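Local coordinates for protein type II restriction enzyme BsoBI (Geobacillus stearothermophilus, PDB 1DC1) that recognises the double-stranded DNA sequence 5'-CYCGRG-3' as a homodimer and cleaves it after the first C, leaving terminal 5'-phosphates, at residues K194-I202 / D212-P220; A250-N258 / I284-Q295. All coordinates share one frame; numbering follows the deposited sequence.

Contact 1 of 2, residues K194-I202 / D212-P220. With nucleotides of chain A.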
loop_
_atom_site.group_PDB
_atom_site.type_symbol
_atom_site.label_atom_id
_atom_site.label_comp_id
_atom_site.label_asym_id
_atom_site.label_seq_id
_atom_site.Cartn_x
_atom_site.Cartn_y
_atom_site.Cartn_z
ATOM N N LYS D 194 15.262 -12.390 35.325
ATOM C CA LYS D 194 14.778 -12.888 34.039
ATOM C C LYS D 194 15.490 -12.211 32.866
ATOM O O LYS D 194 15.688 -10.982 32.852
ATOM C CB LYS D 194 13.269 -12.673 33.971
ATOM C CG LYS D 194 12.537 -12.862 35.333
ATOM C CD LYS D 194 12.627 -14.314 35.814
ATOM C CE LYS D 194 12.597 -14.458 37.333
ATOM N NZ LYS D 194 11.228 -14.751 37.753
ATOM N N HIS D 195 15.897 -13.039 31.907
ATOM C CA HIS D 195 16.585 -12.582 30.691
ATOM C C HIS D 195 15.560 -12.312 29.608
ATOM O O HIS D 195 14.679 -13.127 29.363
ATOM C CB HIS D 195 17.558 -13.630 30.177
ATOM C CG HIS D 195 18.588 -14.001 31.177
ATOM N ND1 HIS D 195 19.689 -13.213 31.424
ATOM C CD2 HIS D 195 18.622 -15.007 32.084
ATOM C CE1 HIS D 195 20.359 -13.718 32.445
ATOM N NE2 HIS D 195 19.731 -14.806 32.863
ATOM N N ARG D 196 15.701 -11.187 28.935
ATOM C CA ARG D 196 14.748 -10.800 27.924
ATOM C C ARG D 196 15.473 -10.379 26.665
ATOM O O ARG D 196 16.428 -9.622 26.748
ATOM C CB ARG D 196 13.882 -9.629 28.456
ATOM C CG ARG D 196 13.224 -9.882 29.821
ATOM C CD ARG D 196 12.064 -10.827 29.630
ATOM N NE ARG D 196 11.227 -11.153 30.793
ATOM C CZ ARG D 196 11.156 -12.379 31.315
ATOM N NH1 ARG D 196 11.880 -13.347 30.781
ATOM N NH2 ARG D 196 10.288 -12.668 32.275
ATOM N N THR D 197 15.017 -10.865 25.504
ATOM C CA THR D 197 15.621 -10.502 24.217
ATOM C C THR D 197 14.544 -10.020 23.207
ATOM O O THR D 197 13.610 -10.767 22.808
ATOM C CB THR D 197 16.425 -11.710 23.633
ATOM O OG1 THR D 197 17.404 -12.130 24.588
ATOM C CG2 THR D 197 17.141 -11.343 22.317
ATOM N N LEU D 198 14.673 -8.755 22.823
ATOM C CA LEU D 198 13.773 -8.159 21.849
ATOM C C LEU D 198 14.441 -8.203 20.457
ATOM O O LEU D 198 15.623 -7.859 20.282
ATOM C CB LEU D 198 13.452 -6.709 22.235
ATOM C CG LEU D 198 12.639 -5.904 21.201
ATOM C CD1 LEU D 198 11.207 -5.925 21.618
ATOM C CD2 LEU D 198 13.148 -4.457 21.132
ATOM N N MET D 199 13.690 -8.657 19.463
ATOM C CA MET D 199 14.210 -8.701 18.104
ATOM C C MET D 199 13.154 -8.108 17.182
ATOM O O MET D 199 11.975 -8.242 17.438
ATOM C CB MET D 199 14.440 -10.139 17.652
ATOM C CG MET D 199 15.491 -10.898 18.430
ATOM S SD MET D 199 17.142 -10.660 17.848
ATOM C CE MET D 199 17.117 -11.147 16.104
ATOM N N TYR D 200 13.593 -7.474 16.109
ATOM C CA TYR D 200 12.668 -6.919 15.139
ATOM C C TYR D 200 12.614 -7.755 13.850
ATOM O O TYR D 200 13.608 -8.352 13.444
ATOM C CB TYR D 200 13.103 -5.503 14.793
ATOM C CG TYR D 200 12.945 -4.534 15.936
ATOM C CD1 TYR D 200 11.686 -4.017 16.251
ATOM C CD2 TYR D 200 14.060 -4.061 16.651
ATOM C CE1 TYR D 200 11.528 -3.044 17.226
ATOM C CE2 TYR D 200 13.910 -3.080 17.636
ATOM C CZ TYR D 200 12.626 -2.577 17.900
ATOM O OH TYR D 200 12.418 -1.537 18.782
ATOM N N ASN D 201 11.451 -7.816 13.229
ATOM C CA ASN D 201 11.300 -8.485 11.958
ATOM C C ASN D 201 11.856 -9.895 11.866
ATOM O O ASN D 201 12.747 -10.202 11.079
ATOM C CB ASN D 201 11.903 -7.567 10.888
ATOM C CG ASN D 201 11.352 -6.150 10.974
ATOM O OD1 ASN D 201 10.126 -5.922 10.963
ATOM N ND2 ASN D 201 12.250 -5.192 11.058
ATOM N N ILE D 202 11.264 -10.753 12.647
ATOM C CA ILE D 202 11.652 -12.125 12.778
ATOM C C ILE D 202 10.581 -13.015 12.183
ATOM O O ILE D 202 9.377 -12.767 12.359
ATOM C CB ILE D 202 11.725 -12.440 14.316
ATOM C CG1 ILE D 202 12.912 -11.758 14.952
ATOM C CG2 ILE D 202 11.868 -13.891 14.582
ATOM C CD1 ILE D 202 13.978 -11.432 13.994
ATOM N N ASP D 212 6.812 -7.880 13.371
ATOM C CA ASP D 212 7.628 -6.667 13.569
ATOM C C ASP D 212 8.468 -6.722 14.829
ATOM O O ASP D 212 9.671 -6.450 14.785
ATOM C CB ASP D 212 6.742 -5.414 13.666
ATOM C CG ASP D 212 6.053 -5.070 12.352
ATOM O OD1 ASP D 212 6.519 -5.484 11.241
ATOM O OD2 ASP D 212 5.025 -4.382 12.455
ATOM N N ILE D 213 7.813 -7.060 15.950
ATOM C CA ILE D 213 8.442 -7.069 17.285
ATOM C C ILE D 213 8.226 -8.407 17.966
ATOM O O ILE D 213 7.080 -8.881 18.037
ATOM C CB ILE D 213 7.801 -6.001 18.204
ATOM C CG1 ILE D 213 7.931 -4.618 17.551
ATOM C CG2 ILE D 213 8.380 -6.103 19.658
ATOM C CD1 ILE D 213 7.087 -3.597 18.189
ATOM N N CYS D 214 9.314 -8.979 18.493
ATOM C CA CYS D 214 9.280 -10.245 19.206
ATOM C C CYS D 214 10.093 -10.135 20.471
ATOM O O CYS D 214 11.230 -9.701 20.401
ATOM C CB CYS D 214 9.861 -11.350 18.330
ATOM S SG CYS D 214 8.755 -11.943 16.984
ATOM N N LEU D 215 9.505 -10.522 21.604
ATOM C CA LEU D 215 10.194 -10.506 22.896
ATOM C C LEU D 215 10.329 -11.924 23.327
ATOM O O LEU D 215 9.336 -12.619 23.456
ATOM C CB LEU D 215 9.425 -9.747 23.979
ATOM C CG LEU D 215 10.195 -9.525 25.318
ATOM C CD1 LEU D 215 11.423 -8.705 25.032
ATOM C CD2 LEU D 215 9.379 -8.775 26.347
ATOM N N PHE D 216 11.565 -12.353 23.572
ATOM C CA PHE D 216 11.845 -13.731 23.970
ATOM C C PHE D 216 12.226 -13.851 25.400
ATOM O O PHE D 216 12.895 -12.979 25.937
ATOM C CB PHE D 216 13.012 -14.316 23.208
ATOM C CG PHE D 216 12.740 -14.490 21.782
ATOM C CD1 PHE D 216 12.094 -15.637 21.322
ATOM C CD2 PHE D 216 13.105 -13.494 20.884
ATOM C CE1 PHE D 216 11.814 -15.789 19.978
ATOM C CE2 PHE D 216 12.834 -13.624 19.531
ATOM C CZ PHE D 216 12.192 -14.769 19.074
ATOM N N ASN D 217 11.782 -14.947 25.995
ATOM C CA ASN D 217 12.120 -15.292 27.355
ATOM C C ASN D 217 13.407 -16.101 27.183
ATOM O O ASN D 217 13.344 -17.317 26.992
ATOM C CB ASN D 217 11.075 -16.219 27.945
ATOM C CG ASN D 217 11.623 -17.005 29.078
ATOM O OD1 ASN D 217 12.779 -16.807 29.477
ATOM N ND2 ASN D 217 10.819 -17.897 29.627
ATOM N N CYS D 218 14.562 -15.460 27.253
ATOM C CA CYS D 218 15.812 -16.177 27.058
ATOM C C CYS D 218 17.025 -15.243 26.918
ATOM O O CYS D 218 16.934 -14.145 26.337
ATOM C CB CYS D 218 15.699 -17.064 25.808
ATOM S SG CYS D 218 15.972 -16.196 24.239
ATOM N N GLU D 219 18.156 -15.689 27.468
ATOM C CA GLU D 219 19.392 -14.928 27.402
ATOM C C GLU D 219 19.631 -14.696 25.910
ATOM O O GLU D 219 19.230 -15.511 25.067
ATOM C CB GLU D 219 20.555 -15.707 28.057
ATOM C CG GLU D 219 20.715 -17.203 27.637
ATOM C CD GLU D 219 20.063 -18.235 28.613
ATOM O OE1 GLU D 219 20.733 -18.703 29.587
ATOM O OE2 GLU D 219 18.872 -18.586 28.386
ATOM N N PRO D 220 20.260 -13.562 25.564
ATOM C CA PRO D 220 20.581 -13.143 24.191
ATOM C C PRO D 220 21.343 -14.174 23.369
ATOM O O PRO D 220 20.977 -15.367 23.433
ATOM C CB PRO D 220 21.397 -11.870 24.383
ATOM C CG PRO D 220 21.838 -11.896 25.839
ATOM C CD PRO D 220 20.735 -12.585 26.564
ATOM P P DT A 6 5.017 -4.627 7.930
ATOM O OP1 DT A 6 5.132 -4.377 9.364
ATOM O OP2 DT A 6 3.684 -4.559 7.244
ATOM O "O5'" DT A 6 5.899 -3.555 7.147
ATOM C "C5'" DT A 6 7.128 -3.051 7.707
ATOM C "C4'" DT A 6 7.678 -1.948 6.828
ATOM O "O4'" DT A 6 8.039 -2.453 5.520
ATOM C "C3'" DT A 6 6.684 -0.823 6.556
ATOM O "O3'" DT A 6 6.751 0.102 7.638
ATOM C "C2'" DT A 6 7.221 -0.234 5.267
ATOM C "C1'" DT A 6 7.798 -1.444 4.544
ATOM N N1 DT A 6 6.829 -1.962 3.582
ATOM C C2 DT A 6 6.839 -1.431 2.315
ATOM O O2 DT A 6 7.580 -0.520 1.961
ATOM N N3 DT A 6 5.936 -2.000 1.465
ATOM C C4 DT A 6 5.031 -2.991 1.755
ATOM O O4 DT A 6 4.330 -3.432 0.861
ATOM C C5 DT A 6 5.023 -3.438 3.136
ATOM C C7 DT A 6 3.984 -4.408 3.601
ATOM C C6 DT A 6 5.931 -2.935 3.948
HETATM O O HOH W 1 15.077 -16.246 31.564
HETATM O O HOH W 2 7.996 -7.576 9.850
#
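Strands 194-199 and 213-217 run antiparallel at 160°, paired through Thr197 with Phe216 and Met199 with Cys214, both hydrogen-bonded pairs, while Leu198 faces Leu215 and Tyr200 faces Ile213 in non-hydrogen-bonded positions. The bond from Phe216 N to Thr197 O is 2.7 Å. Past Asn217 one more backbone bond, Cys218 N to His195 O, is joined by a side-chain bond: Thr197 OG1 donates to Cys218 O at 2.7 Å, nearly end-on to that carbonyl. A chi1 of -56° holds OG1 beside the Thr197 backbone N and turns it to this oxygen; it also meets Ser188 of the neighbouring strand. His195 O is gripped from opposite faces of its carbonyl plane, by Cys218 N and by Arg196 NH1, whereas Arg196 NE makes a salt bridge with the C-terminal carboxylate of Ile323.

On the face with Leu198, Leu215, Tyr200 and Ile213, Leu198 CD1 presses tightly on Ile213 CG2 (3.4 Å). The Tyr200 side chain lies alongside that of Ile213, its CE1 3.9 Å from Ile213 CG1, and its hydroxyl goes on to Thr143 of helix 110-152, which packs on the Tyr200 and Ile213 end of this face. On the other face Met199 CG reaches the edge of the Phe216 ring at CE2 (4.0 Å).

At the far end Asn201 N donates to Asp212 O (2.7 Å), and the Asn201 amide stands 82° to the Asp212 carboxylate, with a water near both OD1 atoms. Asp212 OD1 lies 2.6 Å from OP1 of DT6 of chain A, and OD2 accepts from Leu241 N, which should help hold the carboxylate's rotation. With Glu240 and Lys242 close by, Asp212 is predicted to bind the catalytic magnesium, the acidic and basic set expected in a PD-(D/E)XK nuclease core.

Contact 2 of 2, residues A250-N258 / I284-Q295. With nucleotides of chain A; nucleotides of chain B.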
loop_
_atom_site.group_PDB
_atom_site.type_symbol
_atom_site.label_atom_id
_atom_site.label_comp_id
_atom_site.label_asym_id
_atom_site.label_seq_id
_atom_site.Cartn_x
_atom_site.Cartn_y
_atom_site.Cartn_z
ATOM N N ALA D 250 -4.129 4.699 7.769
ATOM C CA ALA D 250 -4.327 4.244 9.151
ATOM C C ALA D 250 -5.193 2.987 9.248
ATOM O O ALA D 250 -4.722 1.966 9.706
ATOM C CB ALA D 250 -4.928 5.388 9.997
ATOM N N ASP D 251 -6.445 3.055 8.793
ATOM C CA ASP D 251 -7.348 1.908 8.873
ATOM C C ASP D 251 -6.878 0.762 7.941
ATOM O O ASP D 251 -7.016 -0.437 8.287
ATOM C CB ASP D 251 -8.765 2.325 8.501
ATOM C CG ASP D 251 -9.774 1.295 8.949
ATOM O OD1 ASP D 251 -10.071 1.293 10.178
ATOM O OD2 ASP D 251 -10.207 0.488 8.089
ATOM N N GLU D 252 -6.317 1.134 6.772
ATOM C CA GLU D 252 -5.789 0.175 5.811
ATOM C C GLU D 252 -4.740 -0.765 6.474
ATOM O O GLU D 252 -4.901 -1.999 6.487
ATOM C CB GLU D 252 -5.137 0.917 4.626
ATOM C CG GLU D 252 -4.518 -0.062 3.573
ATOM C CD GLU D 252 -5.580 -0.745 2.697
ATOM O OE1 GLU D 252 -6.779 -0.423 2.890
ATOM O OE2 GLU D 252 -5.242 -1.596 1.819
ATOM N N HIS D 253 -3.686 -0.187 7.056
ATOM C CA HIS D 253 -2.635 -1.019 7.660
ATOM C C HIS D 253 -3.030 -1.607 9.023
ATOM O O HIS D 253 -2.420 -2.573 9.472
ATOM C CB HIS D 253 -1.317 -0.253 7.686
ATOM C CG HIS D 253 -0.939 0.283 6.340
ATOM N ND1 HIS D 253 -0.812 -0.513 5.221
ATOM C CD2 HIS D 253 -0.521 1.506 5.973
ATOM C CE1 HIS D 253 -0.321 0.197 4.229
ATOM N NE2 HIS D 253 -0.134 1.428 4.660
ATOM N N TRP D 254 -4.076 -1.063 9.652
ATOM C CA TRP D 254 -4.575 -1.628 10.900
ATOM C C TRP D 254 -5.358 -2.927 10.501
ATOM O O TRP D 254 -5.209 -3.945 11.165
ATOM C CB TRP D 254 -5.504 -0.639 11.614
ATOM C CG TRP D 254 -6.476 -1.326 12.545
ATOM C CD1 TRP D 254 -7.828 -1.335 12.436
ATOM C CD2 TRP D 254 -6.157 -2.115 13.724
ATOM N NE1 TRP D 254 -8.383 -2.065 13.468
ATOM C CE2 TRP D 254 -7.386 -2.559 14.270
ATOM C CE3 TRP D 254 -4.954 -2.492 14.366
ATOM C CZ2 TRP D 254 -7.455 -3.365 15.438
ATOM C CZ3 TRP D 254 -5.024 -3.298 15.546
ATOM C CH2 TRP D 254 -6.274 -3.719 16.061
ATOM N N LYS D 255 -6.179 -2.896 9.427
ATOM C CA LYS D 255 -6.922 -4.097 8.974
ATOM C C LYS D 255 -5.894 -5.211 8.698
ATOM O O LYS D 255 -6.086 -6.360 9.052
ATOM C CB LYS D 255 -7.690 -3.801 7.688
ATOM C CG LYS D 255 -9.030 -3.130 7.912
ATOM C CD LYS D 255 -9.805 -2.980 6.589
ATOM C CE LYS D 255 -9.171 -2.008 5.610
ATOM N NZ LYS D 255 -9.798 -0.679 5.731
ATOM N N THR D 256 -4.783 -4.860 8.050
ATOM C CA THR D 256 -3.698 -5.820 7.750
ATOM C C THR D 256 -3.096 -6.420 9.040
ATOM O O THR D 256 -3.008 -7.647 9.204
ATOM C CB THR D 256 -2.576 -5.131 6.916
ATOM O OG1 THR D 256 -3.164 -4.403 5.826
ATOM C CG2 THR D 256 -1.616 -6.130 6.392
ATOM N N ALA D 257 -2.728 -5.540 9.973
ATOM C CA ALA D 257 -2.124 -5.923 11.259
ATOM C C ALA D 257 -3.063 -6.765 12.098
ATOM O O ALA D 257 -2.623 -7.693 12.771
ATOM C CB ALA D 257 -1.685 -4.698 12.057
ATOM N N ASN D 258 -4.346 -6.459 12.055
ATOM C CA ASN D 258 -5.249 -7.222 12.829
ATOM C C ASN D 258 -5.307 -8.668 12.328
ATOM O O ASN D 258 -5.408 -9.571 13.144
ATOM C CB ASN D 258 -6.597 -6.560 12.840
ATOM C CG ASN D 258 -7.579 -7.341 13.648
ATOM O OD1 ASN D 258 -7.472 -7.405 14.861
ATOM N ND2 ASN D 258 -8.522 -7.983 12.974
ATOM N N ILE D 284 -3.431 6.750 13.907
ATOM C CA ILE D 284 -4.539 6.041 14.512
ATOM C C ILE D 284 -5.779 6.932 14.432
ATOM O O ILE D 284 -5.829 8.016 14.989
ATOM C CB ILE D 284 -4.213 5.621 16.015
ATOM C CG1 ILE D 284 -3.039 4.630 16.027
ATOM C CG2 ILE D 284 -5.444 4.917 16.682
ATOM C CD1 ILE D 284 -2.624 4.059 17.418
ATOM N N GLU D 285 -6.763 6.441 13.688
ATOM C CA GLU D 285 -8.034 7.113 13.450
ATOM C C GLU D 285 -9.155 6.660 14.439
ATOM O O GLU D 285 -9.002 5.657 15.135
ATOM C CB GLU D 285 -8.399 6.872 11.959
ATOM C CG GLU D 285 -7.386 7.598 11.028
ATOM C CD GLU D 285 -7.506 9.110 11.200
ATOM O OE1 GLU D 285 -8.500 9.641 10.705
ATOM O OE2 GLU D 285 -6.669 9.752 11.853
ATOM N N HIS D 286 -10.267 7.380 14.509
ATOM C CA HIS D 286 -11.292 7.026 15.469
ATOM C C HIS D 286 -11.873 5.600 15.428
ATOM O O HIS D 286 -11.918 4.902 16.453
ATOM C CB HIS D 286 -12.442 7.997 15.395
ATOM C CG HIS D 286 -13.483 7.659 16.385
ATOM N ND1 HIS D 286 -13.229 7.695 17.739
ATOM C CD2 HIS D 286 -14.685 7.065 16.244
ATOM C CE1 HIS D 286 -14.229 7.138 18.393
ATOM N NE2 HIS D 286 -15.128 6.744 17.510
ATOM N N SER D 287 -12.311 5.146 14.253
ATOM C CA SER D 287 -12.895 3.801 14.126
ATOM C C SER D 287 -11.962 2.711 14.596
ATOM O O SER D 287 -12.354 1.855 15.445
ATOM C CB SER D 287 -13.254 3.485 12.702
ATOM O OG SER D 287 -13.803 2.196 12.641
ATOM N N MET D 288 -10.744 2.698 14.036
ATOM C CA MET D 288 -9.745 1.714 14.475
ATOM C C MET D 288 -9.386 1.863 15.995
ATOM O O MET D 288 -9.120 0.864 16.679
ATOM C CB MET D 288 -8.499 1.799 13.591
ATOM C CG MET D 288 -7.736 3.113 13.626
ATOM S SD MET D 288 -6.288 2.989 12.579
ATOM C CE MET D 288 -5.060 2.219 13.603
ATOM N N ALA D 289 -9.391 3.084 16.519
ATOM C CA ALA D 289 -9.116 3.321 17.935
ATOM C C ALA D 289 -10.171 2.604 18.755
ATOM O O ALA D 289 -9.849 2.017 19.785
ATOM C CB ALA D 289 -9.122 4.836 18.278
ATOM N N GLU D 290 -11.425 2.640 18.302
ATOM C CA GLU D 290 -12.501 1.958 19.006
ATOM C C GLU D 290 -12.240 0.458 19.022
ATOM O O GLU D 290 -12.425 -0.212 20.044
ATOM C CB GLU D 290 -13.812 2.229 18.315
ATOM C CG GLU D 290 -14.277 3.660 18.473
ATOM C CD GLU D 290 -15.268 3.827 19.636
ATOM O OE1 GLU D 290 -15.253 3.005 20.593
ATOM O OE2 GLU D 290 -16.067 4.788 19.591
ATOM N N GLU D 291 -11.806 -0.079 17.895
ATOM C CA GLU D 291 -11.544 -1.510 17.838
ATOM C C GLU D 291 -10.352 -1.918 18.717
ATOM O O GLU D 291 -10.370 -2.993 19.347
ATOM C CB GLU D 291 -11.288 -1.923 16.392
ATOM C CG GLU D 291 -12.551 -1.948 15.593
ATOM C CD GLU D 291 -12.282 -2.280 14.166
ATOM O OE1 GLU D 291 -11.109 -2.128 13.770
ATOM O OE2 GLU D 291 -13.232 -2.678 13.439
ATOM N N ILE D 292 -9.302 -1.094 18.742
ATOM C CA ILE D 292 -8.121 -1.387 19.574
ATOM C C ILE D 292 -8.546 -1.371 21.041
ATOM O O ILE D 292 -8.202 -2.273 21.789
ATOM C CB ILE D 292 -6.975 -0.360 19.369
ATOM C CG1 ILE D 292 -6.401 -0.526 17.959
ATOM C CG2 ILE D 292 -5.858 -0.541 20.470
ATOM C CD1 ILE D 292 -5.635 0.665 17.466
ATOM N N TRP D 293 -9.305 -0.348 21.431
ATOM C CA TRP D 293 -9.804 -0.232 22.790
ATOM C C TRP D 293 -10.653 -1.455 23.161
ATOM O O TRP D 293 -10.481 -2.045 24.236
ATOM C CB TRP D 293 -10.607 1.029 22.897
ATOM C CG TRP D 293 -11.165 1.249 24.213
ATOM C CD1 TRP D 293 -12.393 0.881 24.650
ATOM C CD2 TRP D 293 -10.535 1.919 25.287
ATOM N NE1 TRP D 293 -12.578 1.285 25.937
ATOM C CE2 TRP D 293 -11.449 1.927 26.362
ATOM C CE3 TRP D 293 -9.278 2.517 25.454
ATOM C CZ2 TRP D 293 -11.149 2.513 27.597
ATOM C CZ3 TRP D 293 -8.972 3.096 26.670
ATOM C CH2 TRP D 293 -9.905 3.092 27.731
ATOM N N ASP D 294 -11.562 -1.857 22.288
ATOM C CA ASP D 294 -12.370 -3.035 22.566
ATOM C C ASP D 294 -11.495 -4.273 22.793
ATOM O O ASP D 294 -11.770 -5.098 23.671
ATOM C CB ASP D 294 -13.320 -3.309 21.409
ATOM C CG ASP D 294 -14.454 -2.326 21.376
ATOM O OD1 ASP D 294 -14.551 -1.562 22.369
ATOM O OD2 ASP D 294 -15.226 -2.311 20.382
ATOM N N GLN D 295 -10.458 -4.419 21.973
ATOM C CA GLN D 295 -9.530 -5.565 22.081
ATOM C C GLN D 295 -8.701 -5.505 23.359
ATOM O O GLN D 295 -8.372 -6.547 23.932
ATOM C CB GLN D 295 -8.608 -5.631 20.842
ATOM C CG GLN D 295 -9.360 -6.041 19.594
ATOM C CD GLN D 295 -8.436 -6.406 18.456
ATOM O OE1 GLN D 295 -7.304 -6.765 18.689
ATOM N NE2 GLN D 295 -8.916 -6.311 17.221
ATOM P P DC A 7 5.456 0.878 8.138
ATOM O OP1 DC A 7 5.850 1.776 9.238
ATOM O OP2 DC A 7 4.362 -0.116 8.349
ATOM O "O5'" DC A 7 5.024 1.753 6.891
ATOM C "C5'" DC A 7 5.873 2.803 6.377
ATOM C "C4'" DC A 7 5.212 3.471 5.191
ATOM O "O4'" DC A 7 5.000 2.540 4.085
ATOM C "C3'" DC A 7 3.853 4.123 5.490
ATOM O "O3'" DC A 7 3.775 5.354 4.807
ATOM C "C2'" DC A 7 2.867 3.204 4.806
ATOM C "C1'" DC A 7 3.657 2.651 3.632
ATOM N N1 DC A 7 3.166 1.325 3.210
ATOM C C2 DC A 7 2.828 1.119 1.844
ATOM O O2 DC A 7 3.161 1.980 0.992
ATOM N N3 DC A 7 2.174 -0.023 1.484
ATOM C C4 DC A 7 1.932 -0.968 2.408
ATOM N N4 DC A 7 1.270 -2.065 2.027
ATOM C C5 DC A 7 2.364 -0.823 3.780
ATOM C C6 DC A 7 2.966 0.320 4.127
ATOM P P DG A 8 2.964 6.608 5.412
ATOM O OP1 DG A 8 3.885 7.395 6.215
ATOM O OP2 DG A 8 1.663 6.211 5.966
ATOM O "O5'" DG A 8 2.737 7.484 4.095
ATOM C "C5'" DG A 8 3.842 7.798 3.184
ATOM C "C4'" DG A 8 3.336 7.828 1.759
ATOM O "O4'" DG A 8 2.879 6.497 1.418
ATOM C "C3'" DG A 8 2.135 8.769 1.553
ATOM O "O3'" DG A 8 2.123 9.267 0.201
ATOM C "C2'" DG A 8 0.953 7.819 1.671
ATOM C "C1'" DG A 8 1.518 6.536 1.028
ATOM N N9 DG A 8 0.865 5.291 1.440
ATOM C C8 DG A 8 0.489 4.953 2.724
ATOM N N7 DG A 8 -0.141 3.808 2.792
ATOM C C5 DG A 8 -0.168 3.342 1.478
ATOM C C6 DG A 8 -0.759 2.145 0.913
ATOM O O6 DG A 8 -1.378 1.258 1.487
ATOM N N1 DG A 8 -0.577 2.072 -0.467
ATOM C C2 DG A 8 0.076 3.023 -1.228
ATOM N N2 DG A 8 0.183 2.785 -2.540
ATOM N N3 DG A 8 0.607 4.147 -0.724
ATOM C C4 DG A 8 0.457 4.240 0.626
ATOM P P DA B 4 -13.214 4.848 9.055
ATOM O OP1 DA B 4 -14.154 3.917 9.720
ATOM O OP2 DA B 4 -11.985 5.321 9.768
ATOM O "O5'" DA B 4 -12.770 4.188 7.665
ATOM C "C5'" DA B 4 -13.731 4.045 6.593
ATOM C "C4'" DA B 4 -13.041 3.792 5.275
ATOM O "O4'" DA B 4 -12.598 5.006 4.622
ATOM C "C3'" DA B 4 -11.837 2.875 5.377
ATOM O "O3'" DA B 4 -11.829 1.878 4.365
ATOM C "C2'" DA B 4 -10.686 3.792 5.007
ATOM C "C1'" DA B 4 -11.372 4.729 4.029
ATOM N N9 DA B 4 -10.687 5.987 3.768
ATOM C C8 DA B 4 -10.008 6.769 4.629
ATOM N N7 DA B 4 -9.379 7.759 4.054
ATOM C C5 DA B 4 -9.697 7.622 2.718
ATOM C C6 DA B 4 -9.302 8.332 1.578
ATOM N N6 DA B 4 -8.433 9.335 1.621
ATOM N N1 DA B 4 -9.820 7.955 0.386
ATOM C C2 DA B 4 -10.634 6.925 0.354
ATOM N N3 DA B 4 -11.057 6.156 1.353
ATOM C C4 DA B 4 -10.542 6.570 2.529
HETATM O O HOH W 3 -10.042 3.682 11.475
HETATM O O HOH W 4 -5.408 -7.563 16.956
#
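The Trp254 indole has Ile292 CG1 over one face, 3.9 Å from the centroid of its six-membered ring in a CH-pi contact, and Asn258 CB from its own helix over the opposite face. At the edge, in the ring plane, Trp254 NE1 gives a nearly straight bond (168°) to Glu291 OE1 at 2.7 Å, and Gln295 NE2 approaches CZ2 farther round the rim. Met288 comes in obliquely, CB 3.4 Å from Trp254 CD1, with its sulfur in a Met-aromatic contact; CG, wedged between backbone N and carbonyl carbon (chi1 63°), directs SD back to Ala250 CB (3.8 Å). Trp254 is thus a knob in a hole formed by Met288, Glu291, Ile292 and Gln295. One turn further along helix 250-258, Gln295 NE2 donates to Asn258 OD1 (3.0 Å), and a water joins that oxygen to Gln295 OE1. A leucine in place of Trp254 would probably leave Glu291 OE1 without its indole N-H mate and open a gap beside Ile292.

Glu291 OE2 and Asp251 OD1 both form salt bridges with Arg263 of the second subunit. A water links Asp251 OD1, Met288 N and a phosphate oxygen of DA4 of chain B, while His253 NE2 donates to N7 of DG8 of chain A, a base contact consistent with reading the DNA. Helices 250-258 and 286-295, 29° apart, are joined by a knob-into-hole contact at Trp254, beside the dimer interface and the DNA.

In the fold
The N-terminal part is largely helical, ending in the long helix 110-152, before the chain builds the mixed sheet. Contact 1 closes first, over a short loop that carries the two-stranded sheet 202-204/209-211, and joins neighbouring central strands. After a segment that is not modelled, the chain enters strand 235-242, which brings Glu240 and Lys242 beside Asp212, and then helix 247-270. Contact 2 closes a wider loop holding strand 276-281, pairing two helices that pack on the sheet through Phe279. Contacts 1 and 2 follow in series, neither nesting nor crossing; the centres of contacts 1 and 2 are about 25 Å apart. Contact 1 lies at the predicted metal site, contact 2 on the dimer side; both reach the DNA.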